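Local coordinates for protein ribokinase RBSK (Mycobacterium tuberculosis, PDB 3GO6) that probably phosphorylates D-ribose at O-5 with ATP and a divalent cation, as a homodimeric sugar kinase of the PfkB family, at residues A[22-27]-A[73-78]; A[35-40]-A[116-121]; A[154-159]-A[183-188]; A[167-172]-A[259-264]; A[195-200]-A[249-254]. All blocks are in the same frame, centred on the assembly; numbering follows the deposited sequence.

Contact 1. Residues A[22-27]-A[73-78]; sequences VCVVGS and VQFSGA
Val22, Val24 and Gly26 alternate with Gln74 and Ser76 in a ladder of four backbone hydrogen bonds that joins two parallel strands running 4.7 Å apart. Gln74 N gives to Val22 O, Val24 N to Gln74 O, Ser76 N to Val24 O, and Gly26 N to Ser76 O; the third is nearly straight, with 2.8 Å between Ser76 N and Val24 O. Each of these carbonyls also receives a CA-H contact, such as Val73 CA to Val22 O at 3.3 Å. The pair forms one edge of the eight-stranded central sheet of the ribokinase fold, strand 72-76 being outermost within the chain and strand 146-149 flanking 21-25 on its other side. Apolar contacts divide between the two faces. On one, Val24 CG2 meets Val73 CG1 at 4.1 Å and Val24 CG1 meets Phe75 CD1 at 4.0 Å, with helix 58-68 packed over Val24 and Val73. On the other, Val25 CG2 lies 3.9 Å from Ser76 CB. Phe75 CG is anti to the backbone N (chi1 174°), and the ring reaches Gly26 O obliquely with CZ, at 3.4 Å. A water links Gly26 O to Ala78 N where the backbones draw apart. Ser27 OG turns to Glu152, a residue of the ribose pocket.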
# COMPACT_ATOMS: atom_id res chain seq x y z
N VAL A 22 -17.48 -25.51 9.68
CA VAL A 22 -17.29 -24.72 8.47
C VAL A 22 -15.87 -24.91 7.97
O VAL A 22 -14.92 -24.74 8.73
CB VAL A 22 -17.60 -23.23 8.73
CG1 VAL A 22 -17.21 -22.38 7.53
CG2 VAL A 22 -19.10 -23.06 9.09
N CYS A 23 -15.74 -25.30 6.70
CA CYS A 23 -14.43 -25.30 6.04
C CYS A 23 -14.31 -24.13 5.05
O CYS A 23 -15.12 -24.01 4.11
CB CYS A 23 -14.17 -26.62 5.32
SG CYS A 23 -12.67 -26.55 4.33
N VAL A 24 -13.34 -23.25 5.27
CA VAL A 24 -13.13 -22.12 4.37
C VAL A 24 -11.94 -22.44 3.48
O VAL A 24 -10.84 -22.70 3.98
CB VAL A 24 -12.89 -20.80 5.14
CG1 VAL A 24 -12.68 -19.63 4.18
CG2 VAL A 24 -14.05 -20.53 6.10
N VAL A 25 -12.14 -22.42 2.18
CA VAL A 25 -11.03 -22.61 1.24
C VAL A 25 -10.89 -21.28 0.51
O VAL A 25 -11.79 -20.86 -0.23
CB VAL A 25 -11.30 -23.79 0.25
CG1 VAL A 25 -10.22 -23.86 -0.85
CG2 VAL A 25 -11.35 -25.14 0.99
N GLY A 26 -9.78 -20.59 0.73
CA GLY A 26 -9.68 -19.22 0.23
C GLY A 26 -8.38 -18.53 0.56
O GLY A 26 -7.37 -19.20 0.83
N SER A 27 -8.41 -17.20 0.52
CA SER A 27 -7.20 -16.42 0.51
C SER A 27 -6.87 -15.78 1.85
O SER A 27 -7.74 -15.53 2.69
CB SER A 27 -7.34 -15.31 -0.52
OG SER A 27 -8.53 -14.61 -0.25
N VAL A 73 -14.23 -24.00 12.86
CA VAL A 73 -13.73 -23.60 11.54
C VAL A 73 -12.36 -24.17 11.22
O VAL A 73 -11.46 -24.15 12.07
CB VAL A 73 -13.68 -22.05 11.41
CG1 VAL A 73 -13.27 -21.63 9.99
CG2 VAL A 73 -15.05 -21.43 11.79
N GLN A 74 -12.23 -24.67 10.00
CA GLN A 74 -10.93 -25.01 9.40
C GLN A 74 -10.69 -24.11 8.19
O GLN A 74 -11.61 -23.85 7.40
CB GLN A 74 -10.94 -26.46 8.93
CG GLN A 74 -10.97 -27.47 10.07
CD GLN A 74 -9.63 -27.55 10.82
OE1 GLN A 74 -8.59 -27.10 10.33
NE2 GLN A 74 -9.67 -28.11 12.01
N PHE A 75 -9.46 -23.61 8.06
CA PHE A 75 -9.09 -22.82 6.90
C PHE A 75 -8.09 -23.62 6.05
O PHE A 75 -7.15 -24.25 6.59
CB PHE A 75 -8.53 -21.46 7.35
CG PHE A 75 -7.97 -20.61 6.25
CD1 PHE A 75 -8.83 -19.99 5.32
CD2 PHE A 75 -6.59 -20.40 6.14
CE1 PHE A 75 -8.31 -19.19 4.29
CE2 PHE A 75 -6.05 -19.60 5.11
CZ PHE A 75 -6.92 -18.99 4.18
N SER A 76 -8.32 -23.64 4.75
CA SER A 76 -7.40 -24.20 3.77
C SER A 76 -6.99 -23.07 2.83
O SER A 76 -7.83 -22.48 2.14
CB SER A 76 -8.07 -25.34 3.00
OG SER A 76 -7.17 -25.88 2.04
N GLY A 77 -5.70 -22.74 2.82
CA GLY A 77 -5.19 -21.62 2.04
C GLY A 77 -3.67 -21.74 1.94
O GLY A 77 -3.05 -22.59 2.62
N ALA A 78 -3.07 -20.90 1.09
CA ALA A 78 -1.63 -20.94 0.84
C ALA A 78 -0.98 -19.72 1.43
O ALA A 78 -1.37 -18.60 1.10
CB ALA A 78 -1.36 -21.02 -0.64
O HOH W 1 -4.84 -19.30 -0.38

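Contact 2. Residues A[35-40]-A[116-121]; sequences VVDALP and VDASAE
Leu39 and Asp117 meet side chain to side chain where two loops continue a pair of parallel strands, 29-35 and 110-116, of the small four-stranded sheet that forms the lid of ribokinases. The last rung of the sheet is the hydrogen bond from Val36 N to Val116 O, 2.9 Å long and nearly straight. Beyond it, Ala118 N gives to Asp37 O at 3.0 Å, the donor tilted 32° from the carbonyl plane. Asp117 lies between these rungs. Its CB rests 3.5 Å from Asp37 O and is also near the CG of Leu39. Its CG sits between the backbone N and the carbonyl carbon (chi1 73°), and the two carboxylate oxygens then do different work. OD2 touches Leu39 CG at 3.6 Å and lies almost as near to Leu39 CD1, a van der Waals contact of a carboxylate oxygen with aliphatic carbons, the two side chains crossing at a slant. OD1 folds back to the type I turn from Asp117 to Ala120, where it makes an Asx turn by accepting from Ser119 N. Leu39 also packs on Pro42 of the second subunit, and Val36 on Leu125 of that subunit, which places the contact at the dimer interface. A further donor grips the same carboxylate oxygen: Ser119 OG reaches Asp117 OD1 at 2.7 Å on its syn side.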
# COMPACT_ATOMS: atom_id res chain seq x y z
N VAL A 35 -6.69 5.52 5.13
CA VAL A 35 -7.87 6.39 5.23
C VAL A 35 -7.58 7.67 4.46
O VAL A 35 -6.51 8.29 4.64
CB VAL A 35 -8.26 6.67 6.70
CG1 VAL A 35 -9.37 7.76 6.78
CG2 VAL A 35 -8.72 5.40 7.38
N VAL A 36 -8.52 8.05 3.58
CA VAL A 36 -8.43 9.25 2.75
C VAL A 36 -9.72 10.09 2.88
O VAL A 36 -10.73 9.61 3.41
CB VAL A 36 -8.22 8.90 1.24
CG1 VAL A 36 -6.88 8.16 1.03
CG2 VAL A 36 -9.39 8.06 0.71
N ASP A 37 -9.69 11.33 2.39
CA ASP A 37 -10.93 12.08 2.27
C ASP A 37 -11.75 11.56 1.08
O ASP A 37 -12.90 11.16 1.23
CB ASP A 37 -10.65 13.58 2.12
CG ASP A 37 -11.94 14.39 2.06
OD1 ASP A 37 -12.75 14.31 3.02
OD2 ASP A 37 -12.14 15.08 1.04
N ALA A 38 -11.12 11.53 -0.09
CA ALA A 38 -11.73 11.02 -1.31
C ALA A 38 -10.86 9.91 -1.93
O ALA A 38 -9.63 10.00 -1.93
CB ALA A 38 -11.92 12.15 -2.31
N LEU A 39 -11.50 8.89 -2.49
CA LEU A 39 -10.76 7.87 -3.24
C LEU A 39 -9.98 8.52 -4.39
O LEU A 39 -10.51 9.39 -5.09
CB LEU A 39 -11.70 6.79 -3.79
CG LEU A 39 -12.55 6.03 -2.76
CD1 LEU A 39 -13.63 5.20 -3.45
CD2 LEU A 39 -11.69 5.13 -1.84
N PRO A 40 -8.71 8.09 -4.59
CA PRO A 40 -7.92 8.65 -5.71
C PRO A 40 -8.56 8.33 -7.07
O PRO A 40 -9.12 7.25 -7.27
CB PRO A 40 -6.56 7.93 -5.59
CG PRO A 40 -6.51 7.37 -4.18
CD PRO A 40 -7.94 7.09 -3.81
N VAL A 116 -10.24 3.67 2.37
CA VAL A 116 -11.53 3.96 3.02
C VAL A 116 -11.67 5.48 2.98
O VAL A 116 -10.76 6.19 3.43
CB VAL A 116 -11.59 3.42 4.47
CG1 VAL A 116 -12.95 3.75 5.15
CG2 VAL A 116 -11.33 1.91 4.48
N ASP A 117 -12.77 5.96 2.40
CA ASP A 117 -12.99 7.40 2.23
C ASP A 117 -13.90 8.00 3.31
O ASP A 117 -14.32 7.32 4.26
CB ASP A 117 -13.45 7.75 0.79
CG ASP A 117 -14.92 7.33 0.48
OD1 ASP A 117 -15.73 7.12 1.40
OD2 ASP A 117 -15.26 7.23 -0.72
N ALA A 118 -14.20 9.30 3.17
CA ALA A 118 -14.99 10.02 4.17
C ALA A 118 -16.41 9.50 4.39
O ALA A 118 -16.99 9.69 5.47
CB ALA A 118 -14.98 11.53 3.85
N SER A 119 -16.99 8.85 3.38
CA SER A 119 -18.33 8.28 3.52
C SER A 119 -18.33 6.83 4.06
O SER A 119 -19.40 6.19 4.13
CB SER A 119 -19.04 8.31 2.17
OG SER A 119 -18.42 7.39 1.28
N ALA A 120 -17.15 6.34 4.45
CA ALA A 120 -16.92 4.95 4.90
C ALA A 120 -16.96 3.91 3.77
O ALA A 120 -16.87 2.71 4.04
CB ALA A 120 -17.87 4.56 6.05
N GLU A 121 -17.09 4.36 2.53
CA GLU A 121 -16.97 3.47 1.38
C GLU A 121 -15.51 3.01 1.25
O GLU A 121 -14.62 3.67 1.75
CB GLU A 121 -17.42 4.18 0.10
CG GLU A 121 -17.38 3.30 -1.18
CD GLU A 121 -18.28 2.05 -1.10
OE1 GLU A 121 -19.40 2.11 -1.67
OE2 GLU A 121 -17.88 1.02 -0.49

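Contact 3. Residues A[154-159]-A[183-188]; sequences PVATAL and RSSLQD
Val155 CG1 presses on Ser185 CB at 3.5 Å, tighter than usual for two carbons, and Val155 CB lies only slightly farther from the same atom. CG1 is anti to the backbone N (chi1 -177°), which sets this methyl against the neighbouring helix; it also meets Leu186 CD2 at 4.0 Å. One turn on, Leu159 lies across Asp188: its CD2 touches Asp188 CB at 3.7 Å, while CD1 lies against the backbone carbonyl group of Asp188. Here the leucine meets the aliphatic root of the aspartate, and Asp188 OD2 is more distant, 4.2 Å from Leu159 CD2.

Around this first shell stand two nearly parallel helices, 155-167 and 183-192, whose short segments run 9.0 Å apart at 16°. The backbones come nearest at two small residues, Ala156 and Ser185, with CA atoms 5.8 Å apart. The two are successive helices of the alternating beta-alpha units, strand 171-175 lying between them in the chain. Farther out, Asp182, just before helix 183-192, binds the Ser185 hydroxyl through OD2, Leu186 packs on Leu151, Trp206 and Pro207, and Leu186 CD1 lies over the centre of the Arg183 guanidinium, which forms a salt bridge with Asp205.

With the serine hydroxyl turned to Asp182, it is mainly the carbon parts of Ser185 and Asp188 that face the other helix, and the two first turns are joined by van der Waals contact.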
# COMPACT_ATOMS: atom_id res chain seq x y z
N PRO A 154 -7.24 -19.78 -7.20
CA PRO A 154 -7.65 -20.30 -8.52
C PRO A 154 -9.09 -20.82 -8.50
O PRO A 154 -9.48 -21.55 -7.58
CB PRO A 154 -6.68 -21.46 -8.76
CG PRO A 154 -5.42 -21.05 -7.98
CD PRO A 154 -5.99 -20.42 -6.72
N VAL A 155 -9.90 -20.43 -9.49
CA VAL A 155 -11.28 -20.92 -9.54
C VAL A 155 -11.32 -22.45 -9.60
O VAL A 155 -12.19 -23.08 -9.01
CB VAL A 155 -12.14 -20.25 -10.66
CG1 VAL A 155 -13.59 -20.75 -10.58
CG2 VAL A 155 -12.13 -18.73 -10.47
N ALA A 156 -10.34 -23.06 -10.28
CA ALA A 156 -10.25 -24.52 -10.37
C ALA A 156 -10.04 -25.17 -9.00
O ALA A 156 -10.47 -26.29 -8.76
CB ALA A 156 -9.14 -24.94 -11.32
N THR A 157 -9.34 -24.46 -8.10
CA THR A 157 -9.20 -24.93 -6.72
C THR A 157 -10.50 -24.81 -5.90
O THR A 157 -10.87 -25.74 -5.18
CB THR A 157 -8.06 -24.19 -6.00
OG1 THR A 157 -6.83 -24.47 -6.68
CG2 THR A 157 -7.95 -24.62 -4.53
N ALA A 158 -11.18 -23.67 -5.99
CA ALA A 158 -12.54 -23.53 -5.46
C ALA A 158 -13.47 -24.65 -5.96
O ALA A 158 -14.19 -25.27 -5.17
CB ALA A 158 -13.11 -22.16 -5.85
N LEU A 159 -13.43 -24.90 -7.27
CA LEU A 159 -14.25 -25.94 -7.92
C LEU A 159 -13.96 -27.34 -7.39
O LEU A 159 -14.89 -28.08 -7.07
CB LEU A 159 -14.04 -25.91 -9.45
CG LEU A 159 -14.80 -26.95 -10.30
CD1 LEU A 159 -16.30 -26.78 -10.14
CD2 LEU A 159 -14.40 -26.84 -11.77
N ARG A 183 -13.80 -17.87 -16.75
CA ARG A 183 -15.21 -18.10 -17.11
C ARG A 183 -15.63 -19.58 -17.17
O ARG A 183 -16.72 -19.94 -16.71
CB ARG A 183 -15.53 -17.39 -18.43
CG ARG A 183 -17.00 -17.42 -18.86
CD ARG A 183 -17.93 -16.61 -17.96
NE ARG A 183 -17.24 -15.49 -17.31
CZ ARG A 183 -17.78 -14.72 -16.36
NH1 ARG A 183 -19.03 -14.93 -15.94
NH2 ARG A 183 -17.05 -13.74 -15.82
N SER A 184 -14.77 -20.42 -17.73
CA SER A 184 -15.08 -21.85 -17.88
C SER A 184 -15.19 -22.56 -16.52
O SER A 184 -16.14 -23.32 -16.28
CB SER A 184 -14.05 -22.54 -18.79
OG SER A 184 -14.29 -23.94 -18.88
N SER A 185 -14.20 -22.34 -15.65
CA SER A 185 -14.25 -22.84 -14.28
C SER A 185 -15.43 -22.26 -13.50
O SER A 185 -16.04 -22.94 -12.69
CB SER A 185 -12.97 -22.50 -13.53
OG SER A 185 -11.84 -23.12 -14.11
N LEU A 186 -15.72 -20.98 -13.75
CA LEU A 186 -16.85 -20.31 -13.10
C LEU A 186 -18.16 -20.97 -13.47
O LEU A 186 -19.04 -21.13 -12.63
CB LEU A 186 -16.92 -18.83 -13.49
CG LEU A 186 -15.99 -17.81 -12.85
CD1 LEU A 186 -16.23 -16.43 -13.47
CD2 LEU A 186 -16.13 -17.76 -11.32
N GLN A 187 -18.30 -21.33 -14.75
CA GLN A 187 -19.53 -21.98 -15.20
C GLN A 187 -19.71 -23.34 -14.53
O GLN A 187 -20.82 -23.68 -14.14
CB GLN A 187 -19.56 -22.09 -16.73
CG GLN A 187 -19.80 -20.75 -17.39
CD GLN A 187 -19.37 -20.73 -18.84
OE1 GLN A 187 -18.66 -21.64 -19.31
NE2 GLN A 187 -19.77 -19.69 -19.56
N ASP A 188 -18.62 -24.09 -14.38
CA ASP A 188 -18.64 -25.37 -13.69
C ASP A 188 -18.95 -25.20 -12.21
O ASP A 188 -19.70 -25.98 -11.64
CB ASP A 188 -17.32 -26.13 -13.87
CG ASP A 188 -17.10 -26.61 -15.31
OD1 ASP A 188 -18.07 -26.59 -16.11
OD2 ASP A 188 -15.96 -27.00 -15.64

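Contact 4. Residues A[167-172]-A[259-264]; sequences SADAVV and PRNPGS
Val171 CG2 faces two oxygens of the 259-264 loop, 3.5 Å from Pro259 O and 3.6 Å from Asn261 OD1. This is the tight part of the contact. Val171 begins strand 171-175 of the central sheet; its CG1 is anti to the backbone N (chi1 176°), which leaves CG2 anti to the carbonyl carbon, on the side of the loop. Trp258 and Asp194 also touch the Val171 side chain.

Toward solvent the fit is looser. The amide of Asn261 crosses the carboxylate of Asp169 with their planes 48° apart; Asn261 ND2 stays 3.7 Å from Asp169 OD1 and equally far from Ala170 O, too long for either to be a hydrogen bond. ND2 instead makes a weak hydrogen bond to Asp194 OD2. Asp169, with positive phi, is the C-prime residue of the Schellman motif that ends helix 155-167, and after Ala170 the chain enters strand 171-175. Across from it, the loop bends at Pro262 through a cis peptide bond before Ser264 caps helix 265-282.

The contact thus joins the start of a sheet strand to the connection between helices 246-257 and 265-282. Its chemistry is mixed: a methyl set against two acceptors, and an amide lying near a carboxylate without bonding to it, consistent with an association resting on van der Waals and longer-range electrostatic terms.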
# COMPACT_ATOMS: atom_id res chain seq x y z
N SER A 167 -19.97 -34.12 -2.77
CA SER A 167 -19.99 -35.58 -2.63
C SER A 167 -20.30 -36.00 -1.21
O SER A 167 -20.99 -37.00 -1.00
CB SER A 167 -18.66 -36.19 -3.08
OG SER A 167 -18.52 -36.07 -4.49
N ALA A 168 -19.79 -35.24 -0.24
CA ALA A 168 -20.02 -35.51 1.18
C ALA A 168 -21.28 -34.83 1.71
O ALA A 168 -21.51 -34.77 2.93
CB ALA A 168 -18.79 -35.10 2.00
N ASP A 169 -22.11 -34.35 0.78
CA ASP A 169 -23.36 -33.61 1.06
C ASP A 169 -23.20 -32.42 2.01
O ASP A 169 -24.10 -32.11 2.79
CB ASP A 169 -24.51 -34.56 1.48
CG ASP A 169 -25.91 -33.87 1.43
OD1 ASP A 169 -26.22 -33.13 0.45
OD2 ASP A 169 -26.70 -34.08 2.39
N ALA A 170 -22.05 -31.74 1.91
CA ALA A 170 -21.86 -30.42 2.54
C ALA A 170 -22.47 -29.33 1.67
O ALA A 170 -22.51 -29.45 0.44
CB ALA A 170 -20.40 -30.15 2.76
N VAL A 171 -22.92 -28.25 2.31
CA VAL A 171 -23.35 -27.07 1.57
C VAL A 171 -22.18 -26.42 0.79
O VAL A 171 -21.13 -26.15 1.36
CB VAL A 171 -23.97 -26.02 2.52
CG1 VAL A 171 -24.34 -24.73 1.76
CG2 VAL A 171 -25.17 -26.60 3.25
N VAL A 172 -22.38 -26.18 -0.50
CA VAL A 172 -21.41 -25.43 -1.29
C VAL A 172 -21.82 -23.95 -1.31
O VAL A 172 -22.83 -23.58 -1.90
CB VAL A 172 -21.24 -25.98 -2.73
CG1 VAL A 172 -20.29 -25.10 -3.51
CG2 VAL A 172 -20.73 -27.43 -2.70
N PRO A 259 -28.33 -24.00 7.37
CA PRO A 259 -28.67 -25.40 7.71
C PRO A 259 -28.06 -26.43 6.74
O PRO A 259 -27.69 -26.07 5.64
CB PRO A 259 -30.20 -25.43 7.56
CG PRO A 259 -30.46 -24.40 6.49
CD PRO A 259 -29.50 -23.28 6.83
N ARG A 260 -28.00 -27.70 7.13
CA ARG A 260 -27.62 -28.81 6.22
C ARG A 260 -28.67 -29.01 5.12
O ARG A 260 -29.86 -28.75 5.34
CB ARG A 260 -27.39 -30.10 7.00
CG ARG A 260 -26.41 -29.93 8.20
CD ARG A 260 -26.03 -31.27 8.84
NE ARG A 260 -25.57 -31.10 10.23
CZ ARG A 260 -24.84 -31.99 10.90
NH1 ARG A 260 -24.46 -33.14 10.32
NH2 ARG A 260 -24.48 -31.74 12.16
N ASN A 261 -28.22 -29.43 3.93
CA ASN A 261 -29.12 -29.63 2.77
C ASN A 261 -30.22 -30.68 3.10
O ASN A 261 -29.97 -31.58 3.90
CB ASN A 261 -28.32 -30.08 1.54
CG ASN A 261 -27.37 -29.00 0.98
OD1 ASN A 261 -27.68 -27.80 0.97
ND2 ASN A 261 -26.23 -29.46 0.44
N PRO A 262 -31.44 -30.53 2.53
CA PRO A 262 -31.93 -29.50 1.61
C PRO A 262 -32.28 -28.22 2.36
O PRO A 262 -32.37 -27.15 1.75
CB PRO A 262 -33.22 -30.11 1.02
CG PRO A 262 -33.32 -31.51 1.58
CD PRO A 262 -32.50 -31.51 2.84
N GLY A 263 -32.47 -28.34 3.68
CA GLY A 263 -32.76 -27.21 4.55
C GLY A 263 -34.19 -26.68 4.48
O GLY A 263 -34.91 -26.87 3.47
N SER A 264 -34.60 -26.01 5.56
CA SER A 264 -35.90 -25.37 5.63
C SER A 264 -35.80 -23.86 5.39
O SER A 264 -34.75 -23.25 5.68
CB SER A 264 -36.55 -25.63 6.99
OG SER A 264 -35.96 -24.82 8.00

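Contact 5. Residues A[195-200]-A[249-254]; sequences VVIANE and VFAGVL
Ile197 and Ala251 mark the closest backbone approach, their CA atoms 7.0 Å apart, where strand 195-199 and helix 246-257 run almost antiparallel, with short-segment axes 9.8 Å apart at 164°. The helix lies on one face of the eight-stranded central sheet, in the three-layer alpha/beta/alpha core of the PfkB kinases, with strands 171-175 and 212-216 on either side of 195-199. Residues alternate along the strand: Val195 and Ile197 point toward the helix, and Val196 away from it.

Ile197 carries most of the packing with its three outer carbons. CG1 lies anti to the carbonyl carbon (chi1 -56°), and CD1 beyond it meets Ala251 CB at 3.8 Å and Leu254 CD2 at 3.6 Å. The isoleucine and leucine slide past each other in opposite directions, so that CG1 too lies against Leu254 CD2. The other branch, CG2, comes obliquely to the Phe250 ring, 4.0 Å from CD2. All of these residues are buried.

Through Phe250 the helix packs beside residues of the nucleotide site: Thr216, predicted to bind ATP, and Cys276, which contacts ADP in this protein, though no ADP is bound to this chain. Val214 and Ala275 touch the same side chain. The first turn of the helix holds Asp248, the predicted proton acceptor. At the strand end, Asn199, a predicted ATP-binding residue, caps the next helix through OD1 to Glu202 N. At the other end of the contact, Val195 CG1 and Leu254 CD2 meet tip to tip at 4.1 Å.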
# COMPACT_ATOMS: atom_id res chain seq x y z
N VAL A 195 -25.31 -22.03 -2.61
CA VAL A 195 -25.52 -20.65 -2.16
C VAL A 195 -24.42 -19.82 -2.79
O VAL A 195 -23.26 -20.24 -2.79
CB VAL A 195 -25.38 -20.52 -0.60
CG1 VAL A 195 -25.69 -19.09 -0.10
CG2 VAL A 195 -26.24 -21.53 0.11
N VAL A 196 -24.79 -18.66 -3.34
CA VAL A 196 -23.83 -17.70 -3.84
C VAL A 196 -24.11 -16.38 -3.15
O VAL A 196 -25.27 -15.94 -3.08
CB VAL A 196 -23.86 -17.53 -5.37
CG1 VAL A 196 -22.87 -16.45 -5.80
CG2 VAL A 196 -23.49 -18.84 -6.05
N ILE A 197 -23.04 -15.77 -2.63
CA ILE A 197 -23.10 -14.47 -1.96
C ILE A 197 -22.34 -13.52 -2.82
O ILE A 197 -21.19 -13.79 -3.20
CB ILE A 197 -22.44 -14.51 -0.55
CG1 ILE A 197 -23.08 -15.61 0.31
CG2 ILE A 197 -22.49 -13.12 0.15
CD1 ILE A 197 -22.21 -16.05 1.51
N ALA A 198 -22.97 -12.40 -3.16
CA ALA A 198 -22.34 -11.43 -4.04
C ALA A 198 -23.01 -10.08 -3.90
O ALA A 198 -24.18 -10.02 -3.57
CB ALA A 198 -22.42 -11.90 -5.48
N ASN A 199 -22.27 -9.00 -4.13
CA ASN A 199 -22.94 -7.70 -4.27
C ASN A 199 -23.65 -7.63 -5.64
O ASN A 199 -23.56 -8.58 -6.42
CB ASN A 199 -22.00 -6.50 -3.99
CG ASN A 199 -20.90 -6.33 -5.03
OD1 ASN A 199 -21.05 -6.65 -6.21
ND2 ASN A 199 -19.78 -5.78 -4.58
N GLU A 200 -24.36 -6.54 -5.93
CA GLU A 200 -25.13 -6.48 -7.18
C GLU A 200 -24.25 -6.62 -8.43
O GLU A 200 -24.57 -7.39 -9.33
CB GLU A 200 -26.02 -5.22 -7.25
CG GLU A 200 -27.20 -5.27 -6.27
CD GLU A 200 -28.52 -5.79 -6.88
OE1 GLU A 200 -28.50 -6.63 -7.82
OE2 GLU A 200 -29.58 -5.34 -6.40
N VAL A 249 -17.57 -10.54 6.81
CA VAL A 249 -18.31 -10.85 8.04
C VAL A 249 -19.68 -11.44 7.71
O VAL A 249 -20.06 -12.50 8.23
CB VAL A 249 -18.44 -9.62 9.00
CG1 VAL A 249 -19.31 -9.99 10.21
CG2 VAL A 249 -17.04 -9.17 9.49
N PHE A 250 -20.42 -10.78 6.82
CA PHE A 250 -21.72 -11.31 6.38
C PHE A 250 -21.57 -12.77 5.91
O PHE A 250 -22.33 -13.65 6.33
CB PHE A 250 -22.29 -10.41 5.27
CG PHE A 250 -23.62 -10.88 4.71
CD1 PHE A 250 -24.81 -10.26 5.12
CD2 PHE A 250 -23.68 -11.92 3.78
CE1 PHE A 250 -26.05 -10.68 4.61
CE2 PHE A 250 -24.91 -12.36 3.26
CZ PHE A 250 -26.11 -11.73 3.68
N ALA A 251 -20.57 -13.04 5.07
CA ALA A 251 -20.40 -14.37 4.46
C ALA A 251 -20.05 -15.43 5.50
O ALA A 251 -20.61 -16.54 5.50
CB ALA A 251 -19.34 -14.33 3.36
N GLY A 252 -19.12 -15.09 6.41
CA GLY A 252 -18.69 -16.04 7.44
C GLY A 252 -19.82 -16.37 8.39
O GLY A 252 -20.02 -17.53 8.78
N VAL A 253 -20.58 -15.34 8.77
CA VAL A 253 -21.76 -15.56 9.63
C VAL A 253 -22.87 -16.36 8.93
O VAL A 253 -23.52 -17.22 9.55
CB VAL A 253 -22.32 -14.23 10.19
CG1 VAL A 253 -23.65 -14.45 10.96
CG2 VAL A 253 -21.27 -13.60 11.09
N LEU A 254 -23.07 -16.10 7.64
CA LEU A 254 -24.02 -16.89 6.87
C LEU A 254 -23.61 -18.37 6.89
O LEU A 254 -24.45 -19.26 7.15
CB LEU A 254 -24.16 -16.37 5.43
CG LEU A 254 -25.40 -16.88 4.69
CD1 LEU A 254 -26.65 -16.16 5.22
CD2 LEU A 254 -25.30 -16.69 3.18

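From the N terminus, strand 21-25 is the first to be tied, contact 1 joining it to 72-76 and closing the 45 residues between them. Contact 2 crosses it along the chain, starting within that loop and ending at 116-121; it belongs to the lid, its centre 30 Å from that of contact 1. Contact 3 follows in series, linking successive helices around strand 171-175. Contact 4 crosses contact 3, since 167-172 lies between the two segments of contact 3, and ties a strand start to the interhelical loop 259-264. Contact 5, wholly within the loop of contact 4, ties strand 195-199 to helix 246-257; the two touch at Val172 O and Val195 N, 3.0 Å apart, a probable hydrogen bond. Contacts 1, 4 and 5 share the central sheet.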